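Local structure of malonyl acyl carrier protein transacylase (Streptococcus pneumoniae, 3IM8) at residues A[9-14]-A[60-65]; A[89-94]-A[110-115]; A[130-135]-A[164-169]; A[153-158]-A[198-203]; A[252-257]-A[280-285]. The protein probably catalyses transfer of the malonyl group from malonyl-CoA to holo-acyl carrier protein, a step that supplies malonyl units for fatty acid synthesis. All blocks are in the same frame, centred on the assembly; numbering follows the deposited sequence.

Interaction 1. Residues A[9-14]-A[60-65]; sequences AGQGAQ and YTQPAI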
# COMPACT_ATOMS: atom_id res chain seq x y z
N ALA A 9 4.80 -3.37 -0.63
CA ALA A 9 4.87 -2.19 0.24
C ALA A 9 4.00 -0.98 -0.13
O ALA A 9 3.84 -0.67 -1.31
CB ALA A 9 6.38 -1.72 0.39
N GLY A 10 3.50 -0.30 0.90
CA GLY A 10 2.83 1.00 0.79
C GLY A 10 3.60 2.21 1.29
O GLY A 10 4.73 2.14 1.79
N GLN A 11 2.95 3.36 1.13
CA GLN A 11 3.53 4.64 1.54
C GLN A 11 3.87 4.57 3.03
O GLN A 11 3.15 3.98 3.77
CB GLN A 11 2.48 5.74 1.27
CG GLN A 11 2.96 7.11 1.39
CD GLN A 11 1.84 8.08 1.12
OE1 GLN A 11 1.09 7.93 0.16
NE2 GLN A 11 1.69 9.07 2.01
N GLY A 12 4.98 5.21 3.44
CA GLY A 12 5.40 5.19 4.84
C GLY A 12 6.62 4.27 5.04
O GLY A 12 7.38 4.43 6.01
N ALA A 13 6.85 3.33 4.13
CA ALA A 13 7.99 2.39 4.33
C ALA A 13 9.28 2.88 3.66
O ALA A 13 10.34 2.27 3.83
CB ALA A 13 7.65 0.97 3.83
N GLN A 14 9.22 3.95 2.88
CA GLN A 14 10.43 4.46 2.22
C GLN A 14 11.58 4.81 3.20
O GLN A 14 11.34 5.06 4.38
CB GLN A 14 10.08 5.66 1.31
CG GLN A 14 9.68 7.02 2.01
CD GLN A 14 8.29 7.03 2.71
OE1 GLN A 14 7.52 6.07 2.63
NE2 GLN A 14 7.97 8.16 3.37
N TYR A 60 6.22 12.59 -4.25
CA TYR A 60 7.47 11.90 -4.60
C TYR A 60 7.57 10.51 -3.94
O TYR A 60 8.14 9.59 -4.51
CB TYR A 60 8.72 12.72 -4.25
CG TYR A 60 8.67 14.11 -4.80
CD1 TYR A 60 8.66 14.32 -6.17
CD2 TYR A 60 8.59 15.22 -3.95
CE1 TYR A 60 8.61 15.59 -6.69
CE2 TYR A 60 8.54 16.49 -4.46
CZ TYR A 60 8.54 16.67 -5.83
OH TYR A 60 8.45 17.94 -6.36
N THR A 61 7.04 10.36 -2.74
CA THR A 61 7.04 9.05 -2.11
C THR A 61 6.41 7.98 -2.98
O THR A 61 6.92 6.83 -3.07
CB THR A 61 6.26 9.09 -0.81
OG1 THR A 61 6.69 10.23 -0.06
CG2 THR A 61 6.50 7.83 -0.01
N GLN A 62 5.26 8.32 -3.58
CA GLN A 62 4.50 7.28 -4.28
C GLN A 62 5.26 6.71 -5.47
O GLN A 62 5.44 5.51 -5.55
CB GLN A 62 3.07 7.75 -4.62
CG GLN A 62 2.24 8.00 -3.33
CD GLN A 62 0.73 8.05 -3.57
OE1 GLN A 62 0.24 7.69 -4.65
NE2 GLN A 62 -0.00 8.54 -2.59
N PRO A 63 5.77 7.56 -6.39
CA PRO A 63 6.58 6.98 -7.50
C PRO A 63 7.94 6.44 -7.03
O PRO A 63 8.45 5.50 -7.60
CB PRO A 63 6.72 8.16 -8.47
CG PRO A 63 6.54 9.43 -7.59
CD PRO A 63 5.45 8.99 -6.63
N ALA A 64 8.47 6.97 -5.93
CA ALA A 64 9.74 6.44 -5.42
C ALA A 64 9.60 5.02 -5.00
O ALA A 64 10.38 4.18 -5.40
CB ALA A 64 10.28 7.28 -4.20
N ILE A 65 8.58 4.75 -4.16
CA ILE A 65 8.33 3.39 -3.67
C ILE A 65 7.92 2.51 -4.87
O ILE A 65 8.41 1.41 -5.03
CB ILE A 65 7.22 3.34 -2.58
CG1 ILE A 65 7.75 3.92 -1.28
CG2 ILE A 65 6.74 1.86 -2.32
CD1 ILE A 65 6.68 4.34 -0.34
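Thr61 and Ile65, one turn apart on helix 58-78, meet the loop 9-14 mainly through methyl groups. Thr61 CG2 lies 3.3 Å from Gln14 OE1 and 3.9 Å from Gln11 CG, and both glutamine chains cross it at about a right angle. The threonine hydroxyl is bonded instead to the carbonyl of Leu55. At Gln62 the contact turns polar. NE2 donates to Gln11 OE1 at 3.0 Å, with a bent N-H...O angle of 138°. The two amide planes are turned 38° apart. Gln11 reaches this far because its CG is anti to the backbone N (chi1 -169°) and the chain stays extended. The other end of the Gln62 amide, OE1, takes a bond from Arg115. Ile65 closes the contact. Its CD1 sits 3.6 Å from Gly10 O and also touches Gln11 CA and Gln14 OE1. Gln14 is folded back at chi2. Its OE1 accepts the N-H of Gly12 at 2.8 Å, on a lone pair in the carbonyl plane, and its NE2 is bonded to Asn56. The chemistry is thus mixed: methyl groups pack against the type II turn Gly10 to Ala13, while the Gln11-Gln62 bond ties the loop to the helix beside the predicted active site.

Interaction 2. Residues A[89-94]-A[110-115]; sequences LSLGEY and ALVAKR. With ACT (acetate ion), chain B.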
# COMPACT_ATOMS: atom_id res chain seq x y z
N LEU A 89 -0.25 -2.76 -0.48
CA LEU A 89 -0.92 -1.85 0.46
C LEU A 89 -1.07 -0.49 -0.17
O LEU A 89 -0.09 0.25 -0.31
CB LEU A 89 -0.17 -1.75 1.79
CG LEU A 89 -0.69 -0.79 2.86
CD1 LEU A 89 -1.88 -1.42 3.54
CD2 LEU A 89 0.45 -0.43 3.90
N SER A 90 -2.25 -0.13 -0.56
CA SER A 90 -2.61 1.20 -1.09
C SER A 90 -1.86 1.61 -2.29
O SER A 90 -2.17 1.23 -3.30
CB SER A 90 -2.56 2.28 0.02
OG SER A 90 -3.15 3.41 -0.26
N LEU A 91 -0.84 2.36 -2.09
CA LEU A 91 0.07 2.62 -3.20
C LEU A 91 0.63 1.29 -3.71
O LEU A 91 0.83 1.11 -4.92
CB LEU A 91 1.22 3.57 -2.78
CG LEU A 91 2.42 3.89 -3.71
CD1 LEU A 91 3.47 2.80 -3.85
CD2 LEU A 91 2.03 4.36 -5.12
N GLY A 92 0.90 0.36 -2.80
CA GLY A 92 1.40 -0.98 -3.24
C GLY A 92 0.45 -1.76 -4.17
O GLY A 92 0.81 -2.79 -4.78
N GLU A 93 -0.78 -1.32 -4.28
CA GLU A 93 -1.72 -1.98 -5.19
C GLU A 93 -1.32 -1.70 -6.62
O GLU A 93 -1.58 -2.53 -7.52
CB GLU A 93 -3.15 -1.45 -4.94
CG GLU A 93 -4.20 -2.08 -5.83
CD GLU A 93 -5.49 -2.23 -5.07
OE1 GLU A 93 -5.58 -3.15 -4.24
OE2 GLU A 93 -6.38 -1.41 -5.27
N TYR A 94 -0.71 -0.54 -6.84
CA TYR A 94 -0.30 -0.13 -8.20
C TYR A 94 0.92 -0.90 -8.63
O TYR A 94 1.02 -1.34 -9.78
CB TYR A 94 -0.04 1.37 -8.30
CG TYR A 94 -1.28 2.22 -8.29
CD1 TYR A 94 -2.00 2.41 -7.12
CD2 TYR A 94 -1.75 2.79 -9.47
CE1 TYR A 94 -3.16 3.21 -7.12
CE2 TYR A 94 -2.91 3.60 -9.47
CZ TYR A 94 -3.59 3.80 -8.31
OH TYR A 94 -4.70 4.60 -8.29
N ALA A 110 3.83 7.45 -14.08
CA ALA A 110 3.20 8.77 -14.25
C ALA A 110 1.92 8.85 -13.39
O ALA A 110 1.64 9.87 -12.77
CB ALA A 110 2.89 9.08 -15.73
N LEU A 111 1.15 7.76 -13.35
CA LEU A 111 -0.13 7.76 -12.72
C LEU A 111 -0.05 7.92 -11.21
O LEU A 111 -0.92 8.59 -10.62
CB LEU A 111 -0.80 6.44 -13.02
CG LEU A 111 -2.11 6.05 -12.42
CD1 LEU A 111 -3.19 7.12 -12.73
CD2 LEU A 111 -2.42 4.68 -13.05
N VAL A 112 0.96 7.30 -10.58
CA VAL A 112 1.11 7.46 -9.11
C VAL A 112 1.70 8.83 -8.72
O VAL A 112 1.39 9.33 -7.64
CB VAL A 112 1.83 6.25 -8.34
CG1 VAL A 112 1.07 4.87 -8.59
CG2 VAL A 112 3.29 6.14 -8.72
N ALA A 113 2.51 9.45 -9.59
CA ALA A 113 2.93 10.85 -9.36
C ALA A 113 1.73 11.76 -9.27
O ALA A 113 1.71 12.65 -8.43
CB ALA A 113 3.85 11.33 -10.43
N LYS A 114 0.72 11.52 -10.12
CA LYS A 114 -0.53 12.28 -10.10
C LYS A 114 -1.38 11.93 -8.88
O LYS A 114 -1.80 12.85 -8.15
CB LYS A 114 -1.29 12.07 -11.40
CG LYS A 114 -0.82 13.03 -12.51
CD LYS A 114 -1.41 12.59 -13.85
CE LYS A 114 -1.13 13.55 -15.03
NZ LYS A 114 -1.87 14.86 -14.83
N ARG A 115 -1.55 10.61 -8.63
CA ARG A 115 -2.25 10.11 -7.44
C ARG A 115 -1.70 10.75 -6.17
O ARG A 115 -2.48 11.19 -5.31
CB ARG A 115 -2.14 8.58 -7.30
CG ARG A 115 -2.89 8.02 -6.14
CD ARG A 115 -2.80 6.49 -6.07
NE ARG A 115 -3.52 5.84 -4.95
CZ ARG A 115 -2.99 5.52 -3.76
NH1 ARG A 115 -1.76 5.90 -3.42
NH2 ARG A 115 -3.73 4.87 -2.87
C ACT B . -1.47 5.59 0.99
O ACT B . -2.69 5.30 1.29
OXT ACT B . -1.04 5.72 -0.28
CH3 ACT B . -0.65 5.75 2.26
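Arg115 reaches from helix 105-122 to Ser90, the predicted nucleophile. Its NH2 lies 3.0 Å from Ser90 OG, which sits at the guanidinium edge, in plane. The position of OG is less certain, because it is crowded in the model. An acetate, probably from the crystallisation liquor, lies alongside. Arg115 NH1 donates to its OXT at 3.2 Å, with an N-H...O angle of 159°. The arginine chain is extended from CG to NE, with CG anti to the backbone N, and this carries the guanidinium to the turn. Tyr94 flanks the chain: CE1 is 3.4 Å from Arg115 NE, with ring and guanidinium planes 55° apart. Leu111 CD2 meets the ring edge at Tyr94 CE2, 3.8 Å away. Val112 CG1 touches Tyr94 CG at 3.6 Å and also Leu91 CD2. Tyr94 OH is buried with no polar partner in the model. In the next shell Gln247, together with Gln62, holds the guanidinium in position. Ser90 occupies a type II' turn with positive phi (59°), consistent with a nucleophile elbow. The turn joins strand 85-88 to helix 92-99. Helix 105-122 packs against the turn and the start of helix 92-99, with helices 58-78, 204-215 and 240-247 around the contact.

Interaction 3. Residues A[130-135]-A[164-169]; sequences MVAVLN and QIVIAG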
# COMPACT_ATOMS: atom_id res chain seq x y z
N MET A 130 -5.65 9.96 12.89
CA MET A 130 -5.55 8.52 12.66
C MET A 130 -5.18 7.82 13.96
O MET A 130 -4.20 8.22 14.63
CB MET A 130 -4.47 8.21 11.57
CG MET A 130 -4.95 8.52 10.14
SD MET A 130 -3.64 8.37 8.92
CE MET A 130 -3.42 6.59 9.14
N VAL A 131 -5.95 6.82 14.36
CA VAL A 131 -5.62 6.17 15.58
C VAL A 131 -5.58 4.72 15.25
O VAL A 131 -6.47 4.26 14.58
CB VAL A 131 -6.65 6.46 16.71
CG1 VAL A 131 -6.32 5.62 17.93
CG2 VAL A 131 -6.58 7.93 17.12
N ALA A 132 -4.55 4.00 15.67
CA ALA A 132 -4.57 2.54 15.61
C ALA A 132 -5.28 2.00 16.85
O ALA A 132 -4.86 2.25 17.97
CB ALA A 132 -3.16 1.96 15.52
N VAL A 133 -6.35 1.25 16.61
CA VAL A 133 -7.11 0.60 17.66
C VAL A 133 -6.71 -0.86 17.76
O VAL A 133 -7.09 -1.68 16.93
CB VAL A 133 -8.63 0.70 17.41
CG1 VAL A 133 -9.39 0.05 18.56
CG2 VAL A 133 -9.04 2.15 17.23
N LEU A 134 -5.92 -1.18 18.78
CA LEU A 134 -5.38 -2.51 18.98
C LEU A 134 -6.27 -3.38 19.86
O LEU A 134 -6.90 -2.90 20.81
CB LEU A 134 -3.97 -2.43 19.58
CG LEU A 134 -2.84 -2.10 18.61
CD1 LEU A 134 -3.27 -1.02 17.63
CD2 LEU A 134 -1.59 -1.66 19.37
N ASN A 135 -6.36 -4.66 19.53
CA ASN A 135 -7.12 -5.62 20.34
C ASN A 135 -8.53 -5.21 20.79
O ASN A 135 -8.84 -5.26 21.98
CB ASN A 135 -6.29 -6.05 21.56
CG ASN A 135 -4.99 -6.71 21.17
OD1 ASN A 135 -3.91 -6.27 21.56
ND2 ASN A 135 -5.07 -7.79 20.40
N GLN A 164 -5.92 -5.19 14.87
CA GLN A 164 -5.19 -3.99 14.51
C GLN A 164 -5.93 -3.24 13.41
O GLN A 164 -5.78 -3.53 12.23
CB GLN A 164 -3.78 -4.33 14.04
CG GLN A 164 -2.71 -3.36 14.52
CD GLN A 164 -2.45 -2.25 13.52
OE1 GLN A 164 -3.33 -1.44 13.23
NE2 GLN A 164 -1.24 -2.20 12.99
N ILE A 165 -6.74 -2.27 13.82
CA ILE A 165 -7.54 -1.51 12.87
C ILE A 165 -7.34 -0.03 13.08
O ILE A 165 -7.52 0.48 14.19
CB ILE A 165 -9.07 -1.90 13.00
CG1 ILE A 165 -9.25 -3.34 12.48
CG2 ILE A 165 -9.97 -0.88 12.24
CD1 ILE A 165 -10.51 -4.07 12.88
N VAL A 166 -6.94 0.67 12.02
CA VAL A 166 -6.77 2.08 12.10
C VAL A 166 -8.05 2.79 11.66
O VAL A 166 -8.56 2.56 10.54
CB VAL A 166 -5.57 2.61 11.23
CG1 VAL A 166 -5.39 4.14 11.44
CG2 VAL A 166 -4.28 1.84 11.54
N ILE A 167 -8.53 3.69 12.53
CA ILE A 167 -9.64 4.59 12.17
C ILE A 167 -9.05 5.92 11.74
O ILE A 167 -8.02 6.33 12.24
CB ILE A 167 -10.63 4.76 13.38
CG1 ILE A 167 -9.92 5.40 14.59
CG2 ILE A 167 -11.10 3.37 13.84
CD1 ILE A 167 -10.89 6.18 15.49
N ALA A 168 -9.72 6.61 10.81
CA ALA A 168 -9.24 7.90 10.38
C ALA A 168 -10.39 8.89 10.14
O ALA A 168 -11.57 8.50 10.08
CB ALA A 168 -8.40 7.72 9.11
N GLY A 169 -10.04 10.18 9.99
CA GLY A 169 -10.98 11.23 9.55
C GLY A 169 -10.66 12.58 10.17
O GLY A 169 -9.50 12.89 10.39
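Met130 reaches from its strand to Ala168 and Val166 on the next one. Its CB lies 4.2 Å from Val166 CG1. CG is anti to the carbonyl carbon (chi1 -76°) and meets Ala168 CB at 3.7 Å. The chain turns at the CG-SD bond (chi3 65°), which brings the terminal CE back to Val166 CG1 at 3.9 Å. The backbone of Met130 takes part too, with a CA-H...O contact to Ile167 O. Strands 130-134 and 164-169 are antiparallel neighbours inside a mixed five-stranded sheet, separate from the four-stranded parallel one of this acyltransferase fold. Strand 188-191 borders the first, and strand 154-161 the second. Val131 with Ile167 and Val133 with Ile165 are the hydrogen-bonded pairs. Val133 N to Ile165 O is 2.8 Å. The return bond, Ile165 N to Val133 O, is longer at 3.2 Å. Met130, Ala132, Leu134, Gln164, Val166 and Ala168 share one face. On the other, Val131 CB touches Ile167 CG1 at 4.0 Å, and Val133 CG2 approaches Ile167 CG2. Helix 138-148 covers this second face through Ile141 and Cys145. At the far end Leu134 CD1 lies beside Gln164 CG, while Gln164 OE1 is bonded to Asn160.

Interaction 4. Residues A[153-158]-A[198-203]; sequences VVTPAN and FHTSLL. With ACT (acetate ion), chain B.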
# COMPACT_ATOMS: atom_id res chain seq x y z
N VAL A 153 -16.61 13.27 9.49
CA VAL A 153 -15.94 12.05 8.97
C VAL A 153 -15.05 11.31 9.97
O VAL A 153 -14.03 11.83 10.40
CB VAL A 153 -15.14 12.32 7.67
CG1 VAL A 153 -14.60 10.99 7.12
CG2 VAL A 153 -16.05 13.04 6.63
N VAL A 154 -15.45 10.09 10.35
CA VAL A 154 -14.59 9.13 11.05
C VAL A 154 -14.95 7.68 10.65
O VAL A 154 -16.04 7.21 10.94
CB VAL A 154 -14.68 9.32 12.58
CG1 VAL A 154 -16.16 9.37 13.02
CG2 VAL A 154 -13.89 8.25 13.29
N THR A 155 -14.06 6.97 9.96
CA THR A 155 -14.32 5.53 9.67
C THR A 155 -13.05 4.67 9.83
O THR A 155 -11.94 5.23 9.87
CB THR A 155 -14.90 5.29 8.26
OG1 THR A 155 -14.05 5.90 7.28
CG2 THR A 155 -16.32 5.85 8.14
N PRO A 156 -13.21 3.33 9.94
CA PRO A 156 -11.97 2.54 9.84
C PRO A 156 -11.34 2.77 8.46
O PRO A 156 -12.05 2.74 7.46
CB PRO A 156 -12.44 1.09 10.01
CG PRO A 156 -13.69 1.21 10.86
CD PRO A 156 -14.37 2.47 10.25
N ALA A 157 -10.04 3.02 8.43
CA ALA A 157 -9.27 3.26 7.22
C ALA A 157 -8.47 2.01 6.81
O ALA A 157 -8.36 1.69 5.62
CB ALA A 157 -8.28 4.48 7.42
N ASN A 158 -7.85 1.33 7.79
CA ASN A 158 -6.98 0.21 7.46
C ASN A 158 -7.34 -0.96 8.31
O ASN A 158 -7.11 -0.94 9.50
CB ASN A 158 -5.50 0.57 7.67
CG ASN A 158 -4.99 1.66 6.71
OD1 ASN A 158 -5.09 2.83 7.00
ND2 ASN A 158 -4.43 1.26 5.60
N PHE A 198 -6.30 9.40 4.80
CA PHE A 198 -6.50 8.65 3.56
C PHE A 198 -7.49 7.50 3.82
O PHE A 198 -7.58 6.99 4.97
CB PHE A 198 -5.16 8.07 3.08
CG PHE A 198 -4.13 9.10 2.67
CD1 PHE A 198 -2.81 8.72 2.51
CD2 PHE A 198 -4.48 10.41 2.37
CE1 PHE A 198 -1.83 9.63 2.07
CE2 PHE A 198 -3.52 11.34 1.94
CZ PHE A 198 -2.18 10.94 1.79
N HIS A 199 -8.21 7.07 2.79
CA HIS A 199 -9.14 5.90 2.86
C HIS A 199 -10.41 6.20 3.70
O HIS A 199 -11.00 5.30 4.32
CB HIS A 199 -8.42 4.58 3.24
CG HIS A 199 -7.12 4.36 2.52
ND1 HIS A 199 -7.06 3.98 1.20
CD2 HIS A 199 -5.84 4.50 2.93
CE1 HIS A 199 -5.80 3.89 0.82
NE2 HIS A 199 -5.03 4.20 1.86
N THR A 200 -10.84 7.48 3.63
CA THR A 200 -12.11 8.00 4.17
C THR A 200 -12.74 8.94 3.09
O THR A 200 -12.07 9.35 2.13
CB THR A 200 -11.88 8.80 5.50
OG1 THR A 200 -11.33 10.10 5.24
CG2 THR A 200 -10.96 8.02 6.49
N SER A 201 -14.03 9.27 3.25
CA SER A 201 -14.70 10.24 2.33
C SER A 201 -14.02 11.59 2.19
O SER A 201 -14.24 12.30 1.20
CB SER A 201 -16.13 10.49 2.77
OG SER A 201 -16.50 9.44 3.63
N LEU A 202 -13.18 11.96 3.15
CA LEU A 202 -12.43 13.22 3.03
C LEU A 202 -11.66 13.23 1.73
O LEU A 202 -11.37 14.29 1.17
CB LEU A 202 -11.51 13.47 4.22
CG LEU A 202 -12.34 13.62 5.50
CD1 LEU A 202 -11.55 13.28 6.74
CD2 LEU A 202 -13.00 15.02 5.57
N LEU A 203 -11.38 12.04 1.21
CA LEU A 203 -10.58 11.96 -0.03
C LEU A 203 -11.40 11.95 -1.29
O LEU A 203 -10.85 11.79 -2.39
CB LEU A 203 -9.62 10.76 0.01
CG LEU A 203 -8.31 11.26 0.68
CD1 LEU A 203 -8.54 11.66 2.16
CD2 LEU A 203 -7.20 10.24 0.56
C ACT B . -1.47 5.59 0.99
O ACT B . -2.69 5.30 1.29
OXT ACT B . -1.04 5.72 -0.28
CH3 ACT B . -0.65 5.75 2.26
O HOH W 1 -15.36 7.69 5.49
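Val153 against Leu202, and Ala157 against Phe198 and His199, form a mainly apolar contact. It joins residue 153 and the strand 154-161 that follows to the loop leading into helix 204-215. Val153 and Leu202 slide past each other in opposite directions. Val153 CB lies 3.8 Å from Leu202 CG, and the valine's CG1 also touches Thr200 CB. Further on, Thr155 OG1 meets Thr200 CG2. One water joins the Thr155 side chain to the facing backbone: it is hydrogen-bonded to Thr155 OG1 at 2.9 Å and accepts from Ser201 N. Thr200 OG1 is held by Pro197 O. Ala157 CB is 3.6 Å from Phe198 O, and Ala157 O is 3.7 Å from His199 CB. Ala157 and Asn158 both face Val166, a classic beta bulge. His199 takes a positive phi (71°). Its CG is anti to the carbonyl carbon (chi1 -44°), which carries the imidazole beyond Ala157 toward the acetate. NE2 donates to the acetate O at 2.6 Å, near the ring plane. The acetate methyl lies at the Phe198 ring edge. The other ring nitrogen, ND1, is bonded to Gln247 O; together the bonds limit the ring's rotation. A histidine brought from such a loop to a serine on another turn suits the predicted Ser90-His199 catalytic pair of the FabD family.

Interaction 5. Residues A[252-257]-A[280-285]; sequences VRFYES and GFVKKI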
# COMPACT_ATOMS: atom_id res chain seq x y z
N VAL A 252 -8.92 0.09 3.30
CA VAL A 252 -8.04 -1.01 2.86
C VAL A 252 -8.19 -2.28 3.74
O VAL A 252 -7.96 -2.28 4.94
CB VAL A 252 -6.59 -0.55 2.81
CG1 VAL A 252 -5.64 -1.71 2.45
CG2 VAL A 252 -6.42 0.60 1.80
N ARG A 253 -8.60 -3.36 3.12
CA ARG A 253 -9.01 -4.55 3.87
C ARG A 253 -7.93 -5.59 3.67
O ARG A 253 -8.04 -6.49 2.81
CB ARG A 253 -10.40 -5.03 3.43
CG ARG A 253 -11.50 -4.05 3.76
CD ARG A 253 -12.89 -4.57 3.32
NE ARG A 253 -13.95 -3.63 3.73
CZ ARG A 253 -14.54 -3.59 4.94
NH1 ARG A 253 -14.22 -4.45 5.92
NH2 ARG A 253 -15.46 -2.66 5.19
N PHE A 254 -6.85 -5.44 4.46
CA PHE A 254 -5.67 -6.28 4.27
C PHE A 254 -5.90 -7.73 4.72
O PHE A 254 -5.65 -8.64 3.93
CB PHE A 254 -4.40 -5.67 4.92
CG PHE A 254 -3.13 -6.44 4.60
CD1 PHE A 254 -2.53 -7.26 5.56
CD2 PHE A 254 -2.55 -6.35 3.32
CE1 PHE A 254 -1.38 -7.96 5.29
CE2 PHE A 254 -1.39 -7.08 2.99
CZ PHE A 254 -0.79 -7.89 3.99
N TYR A 255 -6.38 -7.96 5.94
CA TYR A 255 -6.45 -9.35 6.44
C TYR A 255 -7.44 -10.20 5.67
O TYR A 255 -7.20 -11.38 5.45
CB TYR A 255 -6.66 -9.46 7.96
CG TYR A 255 -7.94 -8.87 8.55
CD1 TYR A 255 -7.92 -7.64 9.22
CD2 TYR A 255 -9.16 -9.58 8.48
CE1 TYR A 255 -9.07 -7.11 9.79
CE2 TYR A 255 -10.32 -9.06 9.04
CZ TYR A 255 -10.26 -7.82 9.70
OH TYR A 255 -11.39 -7.30 10.25
N GLU A 256 -8.54 -9.57 5.23
CA GLU A 256 -9.52 -10.27 4.39
C GLU A 256 -8.88 -10.68 3.09
O GLU A 256 -9.15 -11.77 2.60
CB GLU A 256 -10.69 -9.37 4.08
CG GLU A 256 -11.59 -9.13 5.28
CD GLU A 256 -12.49 -7.97 5.03
OE1 GLU A 256 -12.43 -6.97 5.84
OE2 GLU A 256 -13.21 -8.05 3.98
N SER A 257 -8.05 -9.79 2.53
CA SER A 257 -7.30 -10.11 1.32
C SER A 257 -6.33 -11.30 1.52
O SER A 257 -6.17 -12.12 0.61
CB SER A 257 -6.54 -8.87 0.82
OG SER A 257 -7.46 -7.84 0.57
N GLY A 280 4.95 -8.20 9.10
CA GLY A 280 4.41 -8.03 10.47
C GLY A 280 2.91 -8.32 10.64
O GLY A 280 2.52 -8.92 11.63
N PHE A 281 2.09 -7.86 9.69
CA PHE A 281 0.65 -8.12 9.62
C PHE A 281 0.35 -9.61 9.36
O PHE A 281 -0.43 -10.19 10.07
CB PHE A 281 -0.04 -7.28 8.52
CG PHE A 281 0.01 -5.75 8.72
CD1 PHE A 281 -0.17 -4.92 7.64
CD2 PHE A 281 0.20 -5.17 9.97
CE1 PHE A 281 -0.15 -3.55 7.78
CE2 PHE A 281 0.19 -3.78 10.12
CZ PHE A 281 0.05 -2.98 9.01
N VAL A 282 0.96 -10.22 8.35
CA VAL A 282 0.67 -11.65 8.01
C VAL A 282 1.11 -12.66 9.14
O VAL A 282 0.57 -13.79 9.25
CB VAL A 282 1.32 -12.02 6.62
CG1 VAL A 282 1.23 -13.54 6.34
CG2 VAL A 282 0.68 -11.16 5.45
N LYS A 283 2.10 -12.26 9.93
CA LYS A 283 2.60 -13.05 11.05
C LYS A 283 1.53 -13.09 12.16
O LYS A 283 1.41 -14.08 12.85
CB LYS A 283 3.84 -12.39 11.63
CG LYS A 283 5.06 -13.26 11.85
CD LYS A 283 5.07 -13.93 13.21
CE LYS A 283 6.41 -14.64 13.46
NZ LYS A 283 6.20 -15.83 14.30
N LYS A 284 0.80 -12.00 12.34
CA LYS A 284 -0.30 -11.96 13.27
C LYS A 284 -1.51 -12.71 12.68
O LYS A 284 -2.11 -13.52 13.36
CB LYS A 284 -0.66 -10.52 13.67
CG LYS A 284 0.53 -9.59 13.95
CD LYS A 284 0.81 -9.39 15.43
CE LYS A 284 1.85 -8.30 15.66
NZ LYS A 284 1.81 -7.85 17.09
N ILE A 285 -1.85 -12.46 11.42
CA ILE A 285 -2.96 -13.17 10.77
C ILE A 285 -2.75 -14.66 10.83
O ILE A 285 -3.64 -15.39 11.18
CB ILE A 285 -3.16 -12.73 9.28
CG1 ILE A 285 -3.52 -11.23 9.25
CG2 ILE A 285 -4.26 -13.56 8.61
CD1 ILE A 285 -3.09 -10.49 7.99
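Phe254 puts one corner of its ring, CE1, among three side chains of helix 277-285. At the ring edge, near its plane, is Val282 CG2, 3.8 Å from Phe254 CE1. Phe281 CB and Ile285 CD1 approach obliquely, and Phe254 CE1 is 3.6 Å from that CB. The Phe281 ring is oblique as well: the centroids are 5.7 Å apart and the planes meet at 59°. The CG of Phe254 is anti to its backbone N (chi1 -173°), a torsion that directs the ring across to the facing helix. Tyr255 makes its contact with the root of its side chain. Its CB is 3.7 Å from Ile285 CD1, and Ile285 CG1 lies close by. With chi1 at 62°, CG stands between the backbone N and the carbonyl carbon, and the phenol ring leads away toward Tyr159. The whole contact is carbon against carbon. The polar side chains of 252-257 take no part: Ser257 OG donates to Arg253 O at 2.7 Å, and Arg253 forms a salt bridge with Glu256 and a cation-pi contact with Tyr159. In the fold, helix 254-263 starts directly after the short edge strand 252-253, which pairs with strand 154-161. Helix 277-285 packs on its first turn and also meets Asn160 through Phe281.

Interactions 1, 2 and 3 are buried, while 4 and 5 are partly open. Interactions 1 and 2 lie nearest the chain centre and are tied by one side-chain bond between helices 58-78 and 105-122. Interactions 2 and 4 bring Ser90 and His199 together and both touch the acetate. Interactions 3, 4 and 5 all reach the mixed sheet: strands 164-169 and 154-161 join 3 to 4, and strands 154-161 and 252-253 join 4 to 5. The chemistry follows the place. Side-chain polar groups cluster near the predicted site in 1, 2 and at the His199 end of 4, backbone bonds build the sheet in 3, a water helps bridge 4, and 5 rests on apolar contacts between helices.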